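Local coordinates for protein glutamine cyclotransferase (PDB 3MBR) that probably converts N-terminal glutamine residues of peptides to pyroglutamate, as a calcium-binding beta-propeller glutaminyl cyclase, at residues 77-89 / 99-111. The protein carries 1 engineered substitution. Residues are numbered along the deposited sequence; the frame is centred on the assembly and turned at random.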
loop_
_atom_site.group_PDB
_atom_site.type_symbol
_atom_site.label_atom_id
_atom_site.label_comp_id
_atom_site.label_asym_id
_atom_site.label_seq_id
_atom_site.Cartn_x
_atom_site.Cartn_y
_atom_site.Cartn_z
ATOM N N LEU A 77 0.551 -4.515 -13.942
ATOM C CA LEU A 77 0.053 -4.355 -12.572
ATOM C C LEU A 77 0.224 -5.666 -11.872
ATOM O O LEU A 77 -0.246 -6.696 -12.344
ATOM C CB LEU A 77 -1.385 -3.853 -12.568
ATOM C CG LEU A 77 -1.952 -3.393 -11.254
ATOM C CD1 LEU A 77 -3.155 -2.558 -11.570
ATOM C CD2 LEU A 77 -2.342 -4.519 -10.372
ATOM N N ILE A 78 0.977 -5.660 -10.788
ATOM C CA ILE A 78 1.277 -6.932 -10.045
ATOM C C ILE A 78 0.484 -6.931 -8.761
ATOM O O ILE A 78 0.469 -5.923 -8.064
ATOM C CB ILE A 78 2.838 -7.015 -9.806
ATOM C CG1 ILE A 78 3.556 -6.973 -11.164
ATOM C CG2 ILE A 78 3.154 -8.258 -9.005
ATOM C CD1 ILE A 78 4.990 -6.804 -11.143
ATOM N N GLN A 79 -0.150 -8.070 -8.457
ATOM C CA GLN A 79 -0.990 -8.130 -7.272
ATOM C C GLN A 79 -0.724 -9.383 -6.473
ATOM O O GLN A 79 -0.530 -10.468 -7.044
ATOM C CB GLN A 79 -2.445 -8.131 -7.734
ATOM C CG GLN A 79 -3.444 -8.140 -6.539
ATOM C CD GLN A 79 -4.865 -8.047 -6.940
ATOM O OE1 GLN A 79 -5.281 -8.591 -7.946
ATOM N NE2 GLN A 79 -5.665 -7.350 -6.126
ATOM N N LEU A 80 -0.784 -9.293 -5.139
ATOM C CA LEU A 80 -0.708 -10.428 -4.216
ATOM C C LEU A 80 -2.098 -10.879 -3.838
ATOM O O LEU A 80 -3.086 -10.194 -4.116
ATOM C CB LEU A 80 0.100 -10.086 -2.952
ATOM C CG LEU A 80 1.455 -9.463 -3.195
ATOM C CD1 LEU A 80 2.034 -8.999 -1.843
ATOM C CD2 LEU A 80 2.371 -10.470 -3.865
ATOM N N THR A 81 -2.184 -12.073 -3.236
ATOM C CA THR A 81 -3.445 -12.474 -2.653
ATOM C C THR A 81 -3.231 -12.706 -1.189
ATOM O O THR A 81 -2.095 -12.984 -0.715
ATOM C CB THR A 81 -3.980 -13.776 -3.277
ATOM O OG1 THR A 81 -3.005 -14.829 -3.112
ATOM C CG2 THR A 81 -4.392 -13.614 -4.721
ATOM N N TRP A 82 -4.285 -12.637 -0.431
ATOM C CA TRP A 82 -4.063 -12.808 1.013
ATOM C C TRP A 82 -3.480 -14.182 1.446
ATOM O O TRP A 82 -2.315 -14.314 1.970
ATOM C CB TRP A 82 -5.355 -12.469 1.702
ATOM C CG TRP A 82 -5.283 -12.550 3.227
ATOM C CD1 TRP A 82 -4.158 -12.386 4.050
ATOM C CD2 TRP A 82 -6.374 -12.863 4.090
ATOM N NE1 TRP A 82 -4.523 -12.568 5.364
ATOM C CE2 TRP A 82 -5.874 -12.861 5.415
ATOM C CE3 TRP A 82 -7.736 -13.151 3.869
ATOM C CZ2 TRP A 82 -6.696 -13.131 6.519
ATOM C CZ3 TRP A 82 -8.546 -13.423 4.956
ATOM C CH2 TRP A 82 -8.020 -13.416 6.270
ATOM N N ARG A 83 -4.263 -15.232 1.207
ATOM C CA ARG A 83 -3.862 -16.534 1.760
ATOM C C ARG A 83 -3.791 -17.588 0.668
ATOM O O ARG A 83 -3.704 -18.791 0.972
ATOM C CB ARG A 83 -4.821 -16.949 2.905
ATOM C CG ARG A 83 -4.476 -16.241 4.223
ATOM C CD ARG A 83 -5.458 -16.564 5.400
ATOM N NE ARG A 83 -5.112 -15.797 6.622
ATOM C CZ ARG A 83 -5.653 -15.974 7.830
ATOM N NH1 ARG A 83 -6.589 -16.905 8.031
ATOM N NH2 ARG A 83 -5.247 -15.216 8.844
ATOM N N ASN A 84 -3.836 -17.170 -0.592
ATOM C CA ASN A 84 -3.837 -18.136 -1.691
ATOM C C ASN A 84 -2.468 -18.521 -2.229
ATOM O O ASN A 84 -2.394 -19.438 -3.090
ATOM C CB ASN A 84 -4.785 -17.738 -2.840
ATOM C CG ASN A 84 -6.193 -17.376 -2.353
ATOM O OD1 ASN A 84 -6.589 -16.189 -2.373
ATOM N ND2 ASN A 84 -6.943 -18.377 -1.872
ATOM N N HIS A 85 -1.411 -17.845 -1.744
ATOM C CA HIS A 85 0.005 -18.127 -2.094
ATOM C C HIS A 85 0.350 -17.631 -3.501
ATOM O O HIS A 85 1.523 -17.692 -3.971
ATOM C CB HIS A 85 0.325 -19.605 -1.805
ATOM C CG HIS A 85 0.087 -19.935 -0.368
ATOM N ND1 HIS A 85 0.754 -19.289 0.654
ATOM C CD2 HIS A 85 -0.791 -20.788 0.226
ATOM C CE1 HIS A 85 0.323 -19.754 1.815
ATOM N NE2 HIS A 85 -0.621 -20.653 1.583
ATOM N N GLU A 86 -0.665 -17.042 -4.111
ATOM C CA GLU A 86 -0.692 -16.824 -5.536
ATOM C C GLU A 86 -0.708 -15.341 -5.822
ATOM O O GLU A 86 -1.265 -14.563 -5.072
ATOM C CB GLU A 86 -1.858 -17.564 -6.272
ATOM C CG GLU A 86 -1.589 -19.069 -6.492
ATOM C CD GLU A 86 -2.522 -19.726 -7.568
ATOM O OE1 GLU A 86 -3.689 -20.076 -7.204
ATOM O OE2 GLU A 86 -2.071 -19.943 -8.749
ATOM N N GLY A 87 0.019 -14.963 -6.865
ATOM C CA GLY A 87 -0.025 -13.594 -7.333
ATOM C C GLY A 87 -0.420 -13.546 -8.778
ATOM O O GLY A 87 -0.340 -14.539 -9.481
ATOM N N PHE A 88 -0.805 -12.377 -9.249
ATOM C CA PHE A 88 -1.240 -12.172 -10.630
ATOM C C PHE A 88 -0.553 -10.991 -11.253
ATOM O O PHE A 88 -0.194 -10.013 -10.545
ATOM C CB PHE A 88 -2.757 -11.937 -10.589
ATOM C CG PHE A 88 -3.483 -13.221 -10.027
ATOM C CD1 PHE A 88 -4.117 -13.222 -8.809
ATOM C CD2 PHE A 88 -3.314 -14.425 -10.685
ATOM C CE1 PHE A 88 -4.800 -14.366 -8.313
ATOM C CE2 PHE A 88 -3.909 -15.643 -10.167
ATOM C CZ PHE A 88 -4.596 -15.579 -8.954
ATOM N N VAL A 89 -0.366 -11.092 -12.535
ATOM C CA VAL A 89 0.160 -9.947 -13.270
ATOM C C VAL A 89 -0.871 -9.609 -14.313
ATOM O O VAL A 89 -1.253 -10.512 -15.082
ATOM C CB VAL A 89 1.540 -10.283 -13.965
ATOM C CG1 VAL A 89 2.031 -9.116 -14.808
ATOM C CG2 VAL A 89 2.602 -10.820 -12.946
ATOM N N ALA A 99 -0.539 -13.251 -16.385
ATOM C CA ALA A 99 0.331 -14.228 -15.790
ATOM C C ALA A 99 0.020 -14.469 -14.353
ATOM O O ALA A 99 -0.666 -13.673 -13.678
ATOM C CB ALA A 99 1.826 -13.826 -15.965
ATOM N N ARG A 100 0.602 -15.556 -13.824
ATOM C CA ARG A 100 0.414 -15.855 -12.422
ATOM C C ARG A 100 1.721 -16.311 -11.815
ATOM O O ARG A 100 2.615 -16.718 -12.539
ATOM C CB ARG A 100 -0.669 -16.930 -12.224
ATOM C CG ARG A 100 -0.302 -18.300 -12.750
ATOM C CD ARG A 100 -0.514 -19.198 -11.491
ATOM N NE ARG A 100 -0.084 -20.529 -11.724
ATOM C CZ ARG A 100 1.139 -21.011 -11.484
ATOM N NH1 ARG A 100 2.087 -20.242 -10.905
ATOM N NH2 ARG A 100 1.399 -22.293 -11.820
ATOM N N PHE A 101 1.843 -16.217 -10.519
ATOM C CA PHE A 101 3.097 -16.655 -9.907
ATOM C C PHE A 101 2.758 -17.119 -8.489
ATOM O O PHE A 101 1.619 -16.898 -8.030
ATOM C CB PHE A 101 4.176 -15.536 -9.896
ATOM C CG PHE A 101 3.789 -14.258 -9.148
ATOM C CD1 PHE A 101 4.161 -14.048 -7.812
ATOM C CD2 PHE A 101 3.046 -13.273 -9.766
ATOM C CE1 PHE A 101 3.807 -12.817 -7.140
ATOM C CE2 PHE A 101 2.716 -12.112 -9.133
ATOM C CZ PHE A 101 3.119 -11.875 -7.811
ATOM N N ARG A 102 3.701 -17.822 -7.844
ATOM C CA ARG A 102 3.461 -18.367 -6.505
ATOM C C ARG A 102 4.557 -17.946 -5.608
ATOM O O ARG A 102 5.694 -17.756 -6.056
ATOM C CB ARG A 102 3.384 -19.892 -6.523
ATOM C CG ARG A 102 1.945 -20.402 -6.556
ATOM C CD ARG A 102 1.937 -21.924 -6.225
ATOM N NE ARG A 102 0.907 -22.749 -6.890
ATOM C CZ ARG A 102 0.041 -22.365 -7.840
ATOM N NH1 ARG A 102 0.029 -21.113 -8.319
ATOM N NH2 ARG A 102 -0.825 -23.259 -8.323
ATOM N N TYR A 103 4.234 -17.718 -4.338
ATOM C CA TYR A 103 5.245 -17.317 -3.384
ATOM C C TYR A 103 4.986 -17.980 -2.030
ATOM O O TYR A 103 3.849 -18.380 -1.724
ATOM C CB TYR A 103 5.285 -15.782 -3.241
ATOM C CG TYR A 103 3.897 -15.186 -3.007
ATOM C CD1 TYR A 103 3.322 -15.175 -1.701
ATOM C CD2 TYR A 103 3.154 -14.670 -4.050
ATOM C CE1 TYR A 103 2.033 -14.633 -1.461
ATOM C CE2 TYR A 103 1.870 -14.146 -3.818
ATOM C CZ TYR A 103 1.340 -14.113 -2.539
ATOM O OH TYR A 103 0.097 -13.595 -2.333
ATOM N N PRO A 104 6.059 -18.146 -1.219
ATOM C CA PRO A 104 5.826 -18.635 0.132
ATOM C C PRO A 104 5.151 -17.629 1.101
ATOM O O PRO A 104 5.457 -16.433 1.038
ATOM C CB PRO A 104 7.250 -18.952 0.618
ATOM C CG PRO A 104 8.153 -18.118 -0.153
ATOM C CD PRO A 104 7.467 -17.769 -1.449
ATOM N N GLY A 105 4.232 -18.101 1.964
ATOM C CA GLY A 105 3.592 -17.202 2.973
ATOM C C GLY A 105 2.376 -16.385 2.500
ATOM O O GLY A 105 1.736 -16.729 1.485
ATOM N N GLU A 106 2.070 -15.289 3.227
ATOM C CA GLU A 106 0.879 -14.496 3.013
ATOM C C GLU A 106 1.314 -13.264 2.205
ATOM O O GLU A 106 2.443 -12.865 2.257
ATOM C CB GLU A 106 0.280 -14.039 4.374
ATOM C CG GLU A 106 -0.473 -15.187 5.129
ATOM C CD GLU A 106 -1.243 -14.741 6.357
ATOM O OE1 GLU A 106 -1.223 -13.513 6.733
ATOM O OE2 GLU A 106 -1.876 -15.649 6.984
ATOM N N GLY A 107 0.429 -12.763 1.385
ATOM C CA GLY A 107 0.765 -11.570 0.599
ATOM C C GLY A 107 -0.013 -10.439 1.212
ATOM O O GLY A 107 -1.281 -10.497 1.324
ATOM N N TRP A 108 0.706 -9.432 1.689
ATOM C CA TRP A 108 0.052 -8.257 2.256
ATOM C C TRP A 108 0.143 -7.043 1.376
ATOM O O TRP A 108 -0.902 -6.588 0.919
ATOM C CB TRP A 108 0.632 -7.981 3.666
ATOM C CG TRP A 108 0.169 -8.952 4.733
ATOM C CD1 TRP A 108 0.056 -10.296 4.628
ATOM C CD2 TRP A 108 -0.094 -8.637 6.078
ATOM N NE1 TRP A 108 -0.331 -10.848 5.860
ATOM C CE2 TRP A 108 -0.454 -9.817 6.750
ATOM C CE3 TRP A 108 -0.108 -7.453 6.785
ATOM C CZ2 TRP A 108 -0.799 -9.843 8.116
ATOM C CZ3 TRP A 108 -0.495 -7.475 8.164
ATOM C CH2 TRP A 108 -0.784 -8.671 8.819
ATOM N N ALA A 109 1.350 -6.551 1.101
ATOM C CA ALA A 109 1.449 -5.305 0.338
ATOM C C ALA A 109 2.689 -5.315 -0.574
ATOM O O ALA A 109 3.630 -6.095 -0.351
ATOM C CB ALA A 109 1.392 -4.091 1.217
ATOM N N LEU A 110 2.676 -4.423 -1.569
ATOM C CA LEU A 110 3.786 -4.312 -2.522
ATOM C C LEU A 110 4.068 -2.875 -2.787
ATOM O O LEU A 110 3.123 -2.085 -2.776
ATOM C CB LEU A 110 3.392 -4.911 -3.923
ATOM C CG LEU A 110 3.350 -6.383 -4.060
ATOM C CD1 LEU A 110 2.758 -6.782 -5.422
ATOM C CD2 LEU A 110 4.803 -6.989 -3.911
ATOM N N THR A 111 5.307 -2.534 -3.138
ATOM C CA THR A 111 5.575 -1.273 -3.800
ATOM C C THR A 111 6.820 -1.503 -4.666
ATOM O O THR A 111 7.245 -2.653 -4.796
ATOM C CB THR A 111 5.725 -0.091 -2.824
ATOM O OG1 THR A 111 5.810 1.121 -3.594
ATOM C CG2 THR A 111 6.975 -0.189 -1.924
HETATM O O HOH W 1 -0.730 -15.829 -0.087
HETATM O O HOH W 2 -2.898 -13.064 8.559
#
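Strand 86-89 pairs antiparallel with strand 99-102 through two hydrogen-bonded pairs, Gly87 with Phe101 and Val89 with Ala99; Gly87 N to Phe101 O, at 2.8 Å, is almost straight (175°). Beyond the strand, Tyr103 N continues the pairing to His85 O.

The Phe101 ring, with CG set between the backbone N and carbonyl carbon (chi1 59°), folds back across the strands. Gly87, having no side chain, lets this ring lie directly on the backbone, in a CH-pi contact with CA over its face 3.7 Å from the centroid. Ile78 CG2 and Val89 CG2 add apolar contacts to it. Tyr103 takes a similar first torsion, and the His85 carbonyl O sits over the centre of one face of its ring. The Tyr103 hydroxyl accepts a hydrogen bond from Thr81 N at 2.9 Å, holding the end of strand 77-81. Leu80 completes the apolar layer: CD2 packs against Tyr103 CE2 (3.7 Å), and the Leu80 and Leu110 side chains reach tip to tip.

Polar groups join the loop after strand 77-81 to the connection leading to the next blade. His85 ND1 donates to Gly105 O (2.9 Å), and Gly107 N to Trp82 O. Arg83 NE makes a weak salt bridge with Glu106 OE2, and a water spans Arg83 NH2 and Glu106 OE1, which also receives Trp108 NE1 (2.9 Å). On the sheet face opposite Phe101, Glu86 OE2 anchors a salt-bridge network with Arg102 NH1, edge-on, and more distantly Arg100.

These contacts pair the outer strands of one four-stranded propeller blade and tie it to strand 109-112 of the next, whose Ala109 packs beside calcium ligands Glu154 and Leu155.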